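Local coordinates for protein aeromonas extracellular serine protease (Aeromonas sobria, PDB 3WQB) that cleaves peptide bonds after pairs of basic residues as a calcium-binding, furin-like serine protease and probable virulence factor attacking host plasma proteins, at residues 468-473 and 538-544; 240-245 and 272-277; 462-466 and 588-592. The protein carries 1 engineered substitution. One frame throughout, in Å; residues are numbered along the deposited sequence.

Contact 1: 468-473 and 538-544; sequences TPLTVE and FYGESAQ
In the P-domain, a jelly-roll β-sandwich in furin-like proteases, the start of strand 471-482 runs antiparallel to the loop 538-544. T471 pairs with S542 (CA-CA 4.8 Å) in a single bridge, and register slips by one residue further on, V472 facing G540 and E473 facing Y539. Build three backbone hydrogen bonds: A543 N to L470 O (2.7 Å), V472 N to E541 O (2.8 Å) and G540 N to V472 O (2.8 Å). A type II turn from F538 to E541, closed by E541 N to F538 O at 3.0 Å, puts G540 at the positive-phi corner (97/-17), where a CB would jam against the preceding carbonyl. V472 (t) is the only side chain of 468-473 whose CA-CB bond points toward the loop: its CG2 lies 3.7 Å from A543 CB and its CG1 4.0 Å from F538 CB. L470 (t, p) bends its end away to V436 and L438, though its CB stays 4.1 Å from A543 CB. Y539 (t) sends its OH to D363; E473 (m) reaches R359 and H595; E541 (m) binds T499 and S495. A water bridges the far end, 3.1 Å from E473 O and 2.9 Å from F538 N.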
loop_
_atom_site.group_PDB
_atom_site.type_symbol
_atom_site.label_atom_id
_atom_site.label_comp_id
_atom_site.label_asym_id
_atom_site.label_seq_id
_atom_site.Cartn_x
_atom_site.Cartn_y
_atom_site.Cartn_z
ATOM N N THR A 468 11.008 28.407 -0.430
ATOM C CA THR A 468 11.389 28.045 -1.795
ATOM C C THR A 468 10.171 28.045 -2.701
ATOM O O THR A 468 9.147 27.424 -2.369
ATOM C CB THR A 468 12.068 26.644 -1.850
ATOM O OG1 THR A 468 13.118 26.582 -0.879
ATOM C CG2 THR A 468 12.662 26.362 -3.228
ATOM N N PRO A 469 10.270 28.738 -3.850
ATOM C CA PRO A 469 9.235 28.538 -4.841
ATOM C C PRO A 469 9.385 27.122 -5.375
ATOM O O PRO A 469 10.468 26.724 -5.822
ATOM C CB PRO A 469 9.555 29.588 -5.916
ATOM C CG PRO A 469 11.004 29.857 -5.778
ATOM C CD PRO A 469 11.323 29.664 -4.318
ATOM N N LEU A 470 8.319 26.349 -5.242
ATOM C CA LEU A 470 8.279 24.998 -5.785
ATOM C C LEU A 470 6.845 24.640 -6.094
ATOM O O LEU A 470 5.939 25.028 -5.356
ATOM C CB LEU A 470 8.846 23.995 -4.775
ATOM C CG LEU A 470 9.456 22.713 -5.341
ATOM C CD1 LEU A 470 10.761 23.030 -6.072
ATOM C CD2 LEU A 470 9.706 21.679 -4.246
ATOM N N THR A 471 6.641 23.892 -7.174
ATOM C CA THR A 471 5.350 23.291 -7.467
ATOM C C THR A 471 5.314 21.961 -6.738
ATOM O O THR A 471 6.196 21.124 -6.910
ATOM C CB THR A 471 5.172 23.095 -8.970
ATOM O OG1 THR A 471 5.201 24.383 -9.600
ATOM C CG2 THR A 471 3.849 22.380 -9.281
ATOM N N VAL A 472 4.291 21.784 -5.908
ATOM C CA VAL A 472 4.164 20.606 -5.062
ATOM C C VAL A 472 3.748 19.381 -5.867
ATOM O O VAL A 472 2.897 19.459 -6.762
ATOM C CB VAL A 472 3.118 20.833 -3.941
ATOM C CG1 VAL A 472 2.940 19.573 -3.099
ATOM C CG2 VAL A 472 3.503 22.006 -3.052
ATOM N N GLU A 473 4.362 18.248 -5.551
ATOM C CA GLU A 473 3.815 16.959 -5.963
ATOM C C GLU A 473 3.210 16.287 -4.738
ATOM O O GLU A 473 2.007 16.006 -4.709
ATOM C CB GLU A 473 4.877 16.093 -6.645
ATOM C CG GLU A 473 5.299 16.656 -8.005
ATOM C CD GLU A 473 6.640 16.145 -8.497
ATOM O OE1 GLU A 473 6.921 14.930 -8.384
ATOM O OE2 GLU A 473 7.412 16.968 -9.023
ATOM N N PHE A 538 -2.251 18.301 -2.483
ATOM C CA PHE A 538 -1.706 19.605 -2.856
ATOM C C PHE A 538 -1.015 19.612 -4.219
ATOM O O PHE A 538 -0.359 20.579 -4.591
ATOM C CB PHE A 538 -0.767 20.104 -1.754
ATOM C CG PHE A 538 -1.373 20.040 -0.390
ATOM C CD1 PHE A 538 -2.328 20.964 0.002
ATOM C CD2 PHE A 538 -0.993 19.044 0.511
ATOM C CE1 PHE A 538 -2.902 20.901 1.269
ATOM C CE2 PHE A 538 -1.565 18.972 1.786
ATOM C CZ PHE A 538 -2.515 19.909 2.160
ATOM N N TYR A 539 -1.185 18.530 -4.971
ATOM C CA TYR A 539 -0.526 18.367 -6.258
ATOM C C TYR A 539 -0.764 19.560 -7.171
ATOM O O TYR A 539 -1.907 19.890 -7.506
ATOM C CB TYR A 539 -1.037 17.087 -6.920
ATOM C CG TYR A 539 -0.226 16.628 -8.106
ATOM C CD1 TYR A 539 0.788 15.689 -7.948
ATOM C CD2 TYR A 539 -0.465 17.139 -9.390
ATOM C CE1 TYR A 539 1.539 15.262 -9.036
ATOM C CE2 TYR A 539 0.288 16.713 -10.488
ATOM C CZ TYR A 539 1.280 15.770 -10.301
ATOM O OH TYR A 539 2.031 15.340 -11.369
ATOM N N GLY A 540 0.334 20.189 -7.594
ATOM C CA GLY A 540 0.266 21.303 -8.526
ATOM C C GLY A 540 0.297 22.681 -7.887
ATOM O O GLY A 540 0.516 23.671 -8.575
ATOM N N GLU A 541 0.037 22.756 -6.585
ATOM C CA GLU A 541 0.041 24.039 -5.866
ATOM C C GLU A 541 1.457 24.586 -5.677
ATOM O O GLU A 541 2.433 23.842 -5.736
ATOM C CB GLU A 541 -0.617 23.881 -4.487
ATOM C CG GLU A 541 -2.114 23.630 -4.543
ATOM C CD GLU A 541 -2.816 23.769 -3.209
ATOM O OE1 GLU A 541 -2.173 24.106 -2.187
ATOM O OE2 GLU A 541 -4.039 23.525 -3.183
ATOM N N SER A 542 1.557 25.891 -5.425
ATOM C CA SER A 542 2.815 26.503 -5.032
ATOM C C SER A 542 3.100 26.190 -3.565
ATOM O O SER A 542 2.209 26.292 -2.713
ATOM C CB SER A 542 2.771 28.013 -5.247
ATOM O OG SER A 542 3.924 28.627 -4.685
ATOM N N ALA A 543 4.337 25.813 -3.272
ATOM C CA ALA A 543 4.754 25.478 -1.912
ATOM C C ALA A 543 5.040 26.693 -1.035
ATOM O O ALA A 543 5.075 26.579 0.185
ATOM C CB ALA A 543 5.985 24.577 -1.948
ATOM N N GLN A 544 5.246 27.854 -1.655
ATOM C CA GLN A 544 5.762 29.019 -0.938
ATOM C C GLN A 544 4.730 29.624 -0.008
ATOM O O GLN A 544 3.618 29.946 -0.421
ATOM C CB GLN A 544 6.261 30.056 -1.935
ATOM C CG GLN A 544 7.023 31.211 -1.321
ATOM C CD GLN A 544 7.542 32.149 -2.387
ATOM O OE1 GLN A 544 6.768 32.836 -3.048
ATOM N NE2 GLN A 544 8.854 32.156 -2.579
HETATM O O HOH W 1 0.372 16.971 -2.257
#

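Contact 2: 240-245 and 272-277; sequences PFENSN and SVGSNI
A serine and an asparagine clasp each other twice across these two irregular loops: S244 OG donates to N276 OD1 (2.7 Å), and N276 ND2 returns a bond to S244 O (2.9 Å). Set S244 and N276 both to chi1 p, with their CA-CB bonds pointing at the opposite segment. S244 sits over G274 (CA-CA 5.1 Å), whose extended backbone (165/175) carries no side chain; a CB there would lie 2.5 Å from S244 OG and clash. The backbones share one hydrogen bond, S244 N to V273 O at 2.9 Å, and N243 CA also approaches V273 O at 3.4 Å. V273 N is buried without a partner. N243 (t) folds into an Asx turn, its OD1 accepting from N245 N at 2.9 Å, while a water joins its ND2 to S275 N, 2.9 Å from each. From G274 to I277 the chain makes a type I turn. At the other end, E242, extended through chi2, accepts from S272 OG (m) at OE2, 2.8 Å, its OE1 being held by S181; P240 CG packs 3.7 Å from V273 CG2. Beyond the pair, N243 bonds S505, N245 bonds L503 and L534, and S275 bonds L534. These turns of the subtilisin-type catalytic domain therefore form part of its seam with the P-domain, the two-domain assembly of furin-like proteases.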
loop_
_atom_site.group_PDB
_atom_site.type_symbol
_atom_site.label_atom_id
_atom_site.label_comp_id
_atom_site.label_asym_id
_atom_site.label_seq_id
_atom_site.Cartn_x
_atom_site.Cartn_y
_atom_site.Cartn_z
ATOM N N PRO A 240 -12.748 5.165 8.099
ATOM C CA PRO A 240 -12.016 3.907 7.975
ATOM C C PRO A 240 -11.375 3.495 9.295
ATOM O O PRO A 240 -10.866 4.337 10.042
ATOM C CB PRO A 240 -10.928 4.248 6.946
ATOM C CG PRO A 240 -10.737 5.730 7.096
ATOM C CD PRO A 240 -12.133 6.242 7.300
ATOM N N PHE A 241 -11.392 2.201 9.582
ATOM C CA PHE A 241 -10.651 1.710 10.727
ATOM C C PHE A 241 -9.155 1.829 10.404
ATOM O O PHE A 241 -8.370 2.356 11.195
ATOM C CB PHE A 241 -11.090 0.273 11.039
ATOM C CG PHE A 241 -10.674 -0.235 12.404
ATOM C CD1 PHE A 241 -10.686 0.591 13.531
ATOM C CD2 PHE A 241 -10.309 -1.569 12.567
ATOM C CE1 PHE A 241 -10.328 0.088 14.789
ATOM C CE2 PHE A 241 -9.949 -2.075 13.818
ATOM C CZ PHE A 241 -9.968 -1.244 14.931
ATOM N N GLU A 242 -8.766 1.351 9.228
ATOM C CA GLU A 242 -7.410 1.538 8.733
ATOM C C GLU A 242 -7.331 2.711 7.767
ATOM O O GLU A 242 -7.762 2.621 6.620
ATOM C CB GLU A 242 -6.934 0.263 8.057
ATOM C CG GLU A 242 -5.513 0.298 7.570
ATOM C CD GLU A 242 -5.056 -1.064 7.176
ATOM O OE1 GLU A 242 -4.512 -1.767 8.054
ATOM O OE2 GLU A 242 -5.272 -1.444 6.007
ATOM N N ASN A 243 -6.804 3.824 8.256
ATOM C CA ASN A 243 -6.374 4.884 7.380
ATOM C C ASN A 243 -5.094 4.406 6.705
ATOM O O ASN A 243 -4.243 3.795 7.354
ATOM C CB ASN A 243 -6.137 6.148 8.193
ATOM C CG ASN A 243 -5.805 7.334 7.336
ATOM O OD1 ASN A 243 -4.723 7.403 6.754
ATOM N ND2 ASN A 243 -6.718 8.293 7.268
ATOM N N SER A 244 -4.975 4.645 5.399
ATOM C CA SER A 244 -3.821 4.183 4.624
ATOM C C SER A 244 -2.466 4.828 4.960
ATOM O O SER A 244 -1.425 4.376 4.464
ATOM C CB SER A 244 -4.131 4.295 3.130
ATOM O OG SER A 244 -4.526 5.603 2.775
ATOM N N ASN A 245 -2.480 5.874 5.785
ATOM C CA ASN A 245 -1.239 6.449 6.319
ATOM C C ASN A 245 -0.693 5.700 7.544
ATOM O O ASN A 245 0.398 6.013 8.018
ATOM C CB ASN A 245 -1.416 7.940 6.656
ATOM C CG ASN A 245 -0.987 8.871 5.524
ATOM O OD1 ASN A 245 -0.018 8.609 4.826
ATOM N ND2 ASN A 245 -1.684 9.996 5.382
ATOM N N SER A 272 -9.087 0.370 2.403
ATOM C CA SER A 272 -8.508 1.457 3.177
ATOM C C SER A 272 -8.457 2.713 2.319
ATOM O O SER A 272 -8.472 2.633 1.084
ATOM C CB SER A 272 -7.115 1.089 3.676
ATOM O OG SER A 272 -7.187 -0.037 4.542
ATOM N N VAL A 273 -8.432 3.874 2.972
ATOM C CA VAL A 273 -8.451 5.166 2.288
ATOM C C VAL A 273 -7.623 6.147 3.093
ATOM O O VAL A 273 -7.304 5.889 4.254
ATOM C CB VAL A 273 -9.898 5.722 2.109
ATOM C CG1 VAL A 273 -10.748 4.756 1.287
ATOM C CG2 VAL A 273 -10.575 6.030 3.453
ATOM N N GLY A 274 -7.251 7.264 2.473
ATOM C CA GLY A 274 -6.461 8.282 3.165
ATOM C C GLY A 274 -5.845 9.280 2.205
ATOM O O GLY A 274 -5.959 9.147 0.986
ATOM N N SER A 275 -5.199 10.295 2.767
ATOM C CA SER A 275 -4.631 11.381 1.964
ATOM C C SER A 275 -3.484 10.943 1.064
ATOM O O SER A 275 -3.094 11.676 0.142
ATOM C CB SER A 275 -4.181 12.527 2.856
ATOM O OG SER A 275 -3.154 12.120 3.741
ATOM N N ASN A 276 -2.939 9.759 1.348
ATOM C CA ASN A 276 -1.842 9.197 0.558
ATOM C C ASN A 276 -2.261 8.268 -0.568
ATOM O O ASN A 276 -1.406 7.766 -1.277
ATOM C CB ASN A 276 -0.826 8.492 1.454
ATOM C CG ASN A 276 -1.421 7.353 2.239
ATOM O OD1 ASN A 276 -2.566 7.419 2.689
ATOM N ND2 ASN A 276 -0.625 6.314 2.453
ATOM N N ILE A 277 -3.561 8.073 -0.763
ATOM C CA ILE A 277 -4.054 7.365 -1.955
ATOM C C ILE A 277 -3.728 8.223 -3.174
ATOM O O ILE A 277 -3.955 9.435 -3.164
ATOM C CB ILE A 277 -5.576 7.101 -1.873
ATOM C CG1 ILE A 277 -5.920 6.251 -0.641
ATOM C CG2 ILE A 277 -6.101 6.440 -3.154
ATOM C CD1 ILE A 277 -5.217 4.884 -0.565
HETATM O O HOH W 2 -5.645 10.458 5.619
#

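Contact 3: 462-466 and 588-592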
loop_
_atom_site.group_PDB
_atom_site.type_symbol
_atom_site.label_atom_id
_atom_site.label_comp_id
_atom_site.label_asym_id
_atom_site.label_seq_id
_atom_site.Cartn_x
_atom_site.Cartn_y
_atom_site.Cartn_z
ATOM N N SER A 462 0.222 24.381 14.637
ATOM C CA SER A 462 1.611 24.783 14.504
ATOM C C SER A 462 1.908 25.066 13.041
ATOM O O SER A 462 1.501 24.315 12.163
ATOM C CB SER A 462 2.521 23.690 15.074
ATOM O OG SER A 462 3.895 23.966 14.846
ATOM N N THR A 463 2.621 26.158 12.794
ATOM C CA THR A 463 2.853 26.658 11.443
ATOM C C THR A 463 4.338 26.808 11.123
ATOM O O THR A 463 5.125 27.162 11.994
ATOM C CB THR A 463 2.121 28.009 11.272
ATOM O OG1 THR A 463 0.711 27.810 11.459
ATOM C CG2 THR A 463 2.378 28.616 9.906
ATOM N N THR A 464 4.710 26.510 9.879
ATOM C CA THR A 464 6.059 26.751 9.372
ATOM C C THR A 464 5.977 27.372 7.985
ATOM O O THR A 464 5.028 27.126 7.238
ATOM C CB THR A 464 6.910 25.449 9.357
ATOM O OG1 THR A 464 8.287 25.759 9.104
ATOM C CG2 THR A 464 6.421 24.464 8.299
ATOM N N ARG A 465 6.972 28.175 7.637
ATOM C CA ARG A 465 7.041 28.767 6.310
ATOM C C ARG A 465 8.005 28.004 5.415
ATOM O O ARG A 465 9.131 27.698 5.809
ATOM C CB ARG A 465 7.476 30.235 6.381
ATOM C CG ARG A 465 7.451 30.919 5.026
ATOM C CD ARG A 465 7.650 32.420 5.125
ATOM N NE ARG A 465 7.586 33.042 3.799
ATOM C CZ ARG A 465 8.622 33.254 2.991
ATOM N NH1 ARG A 465 9.856 32.909 3.348
ATOM N NH2 ARG A 465 8.417 33.816 1.806
ATOM N N ILE A 466 7.547 27.704 4.204
ATOM C CA ILE A 466 8.426 27.201 3.152
ATOM C C ILE A 466 8.783 28.384 2.250
ATOM O O ILE A 466 7.898 29.011 1.657
ATOM C CB ILE A 466 7.742 26.057 2.344
ATOM C CG1 ILE A 466 7.486 24.819 3.231
ATOM C CG2 ILE A 466 8.534 25.722 1.071
ATOM C CD1 ILE A 466 8.725 24.053 3.669
ATOM N N TRP A 588 6.691 18.513 14.944
ATOM C CA TRP A 588 6.375 17.949 13.649
ATOM C C TRP A 588 7.412 18.412 12.654
ATOM O O TRP A 588 8.119 19.395 12.903
ATOM C CB TRP A 588 4.955 18.301 13.196
ATOM C CG TRP A 588 4.712 19.736 12.845
ATOM C CD1 TRP A 588 4.748 20.810 13.688
ATOM C CD2 TRP A 588 4.364 20.249 11.553
ATOM N NE1 TRP A 588 4.453 21.955 13.002
ATOM C CE2 TRP A 588 4.210 21.643 11.688
ATOM C CE3 TRP A 588 4.188 19.665 10.289
ATOM C CZ2 TRP A 588 3.862 22.463 10.613
ATOM C CZ3 TRP A 588 3.836 20.479 9.222
ATOM C CH2 TRP A 588 3.674 21.863 9.392
ATOM N N SER A 589 7.507 17.696 11.538
ATOM C CA SER A 589 8.425 18.048 10.472
ATOM C C SER A 589 7.694 17.983 9.142
ATOM O O SER A 589 6.801 17.159 8.956
ATOM C CB SER A 589 9.629 17.108 10.457
ATOM O OG SER A 589 10.359 17.198 11.661
ATOM N N LEU A 590 8.093 18.856 8.225
ATOM C CA LEU A 590 7.478 18.959 6.909
ATOM C C LEU A 590 8.514 18.792 5.814
ATOM O O LEU A 590 9.565 19.442 5.843
ATOM C CB LEU A 590 6.786 20.327 6.754
ATOM C CG LEU A 590 6.147 20.653 5.404
ATOM C CD1 LEU A 590 4.994 19.697 5.079
ATOM C CD2 LEU A 590 5.659 22.089 5.389
ATOM N N ARG A 591 8.207 17.920 4.857
ATOM C CA ARG A 591 9.014 17.790 3.658
ATOM C C ARG A 591 8.157 17.986 2.424
ATOM O O ARG A 591 7.170 17.271 2.211
ATOM C CB ARG A 591 9.740 16.442 3.588
ATOM C CG ARG A 591 10.696 16.391 2.413
ATOM C CD ARG A 591 11.611 15.213 2.486
ATOM N NE ARG A 591 12.936 15.604 2.030
ATOM C CZ ARG A 591 13.983 14.794 1.961
ATOM N NH1 ARG A 591 13.862 13.520 2.310
ATOM N NH2 ARG A 591 15.153 15.265 1.537
ATOM N N VAL A 592 8.525 18.970 1.614
ATOM C CA VAL A 592 7.855 19.182 0.339
ATOM C C VAL A 592 8.651 18.507 -0.793
ATOM O O VAL A 592 9.859 18.720 -0.927
ATOM C CB VAL A 592 7.668 20.686 0.057
ATOM C CG1 VAL A 592 6.926 20.888 -1.246
ATOM C CG2 VAL A 592 6.890 21.353 1.184
#
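W588, with chi1 p, lays its indole against the strand 462-466, its edge meeting S462 and T463. NE1 donates to S462 OG at 2.8 Å, while CH2 comes 3.9 Å from T464 CG2. That same T464 methyl touches L590 CD2 at 3.8 Å, and next along I466 CG1 lies 3.9 Å from L590 CD2 and 4.1 Å from V592 CG2. Every second residue of each strand, S462, T464 and I466 on one and W588, L590 and V592 on the other, points inward. The axes cross at -31° and come no closer than 9.0 Å, too far for backbone hydrogen bonds: this is face-to-face packing of two sheets, as in a β-sandwich. Each strand is hydrogen-bonded within its own sheet, 462-466 to strand 545-553 and 588-592 to strands 436-444 and 471-482. T464 OG1 meanwhile bonds Q441. Nearly all the contact is apolar, and the lone polar link across it satisfies the tryptophan's indole nitrogen at the S462 end of a mostly apolar packing face.

In the fold
Contacts 1 and 3 belong together in the P-domain, their centres 13 Å apart, with contact 1 nested in the chain between the two strands of contact 3. A543 and V472 of contact 1 both touch V592 of contact 3, and A543 also meets I466, so the loop 538-544 packs against the I466 and V592 end of contact 3. Contact 3 is side-chain packing between sheets, whereas contact 1, partly exposed, relies on backbone pairing. Contact 2 stands apart, 23 and 22 Å between centres from contacts 1 and 3, wholly buried in the catalytic domain near the centre of the chain. There polar side chains do most of the holding, and several reach across to the P-domain.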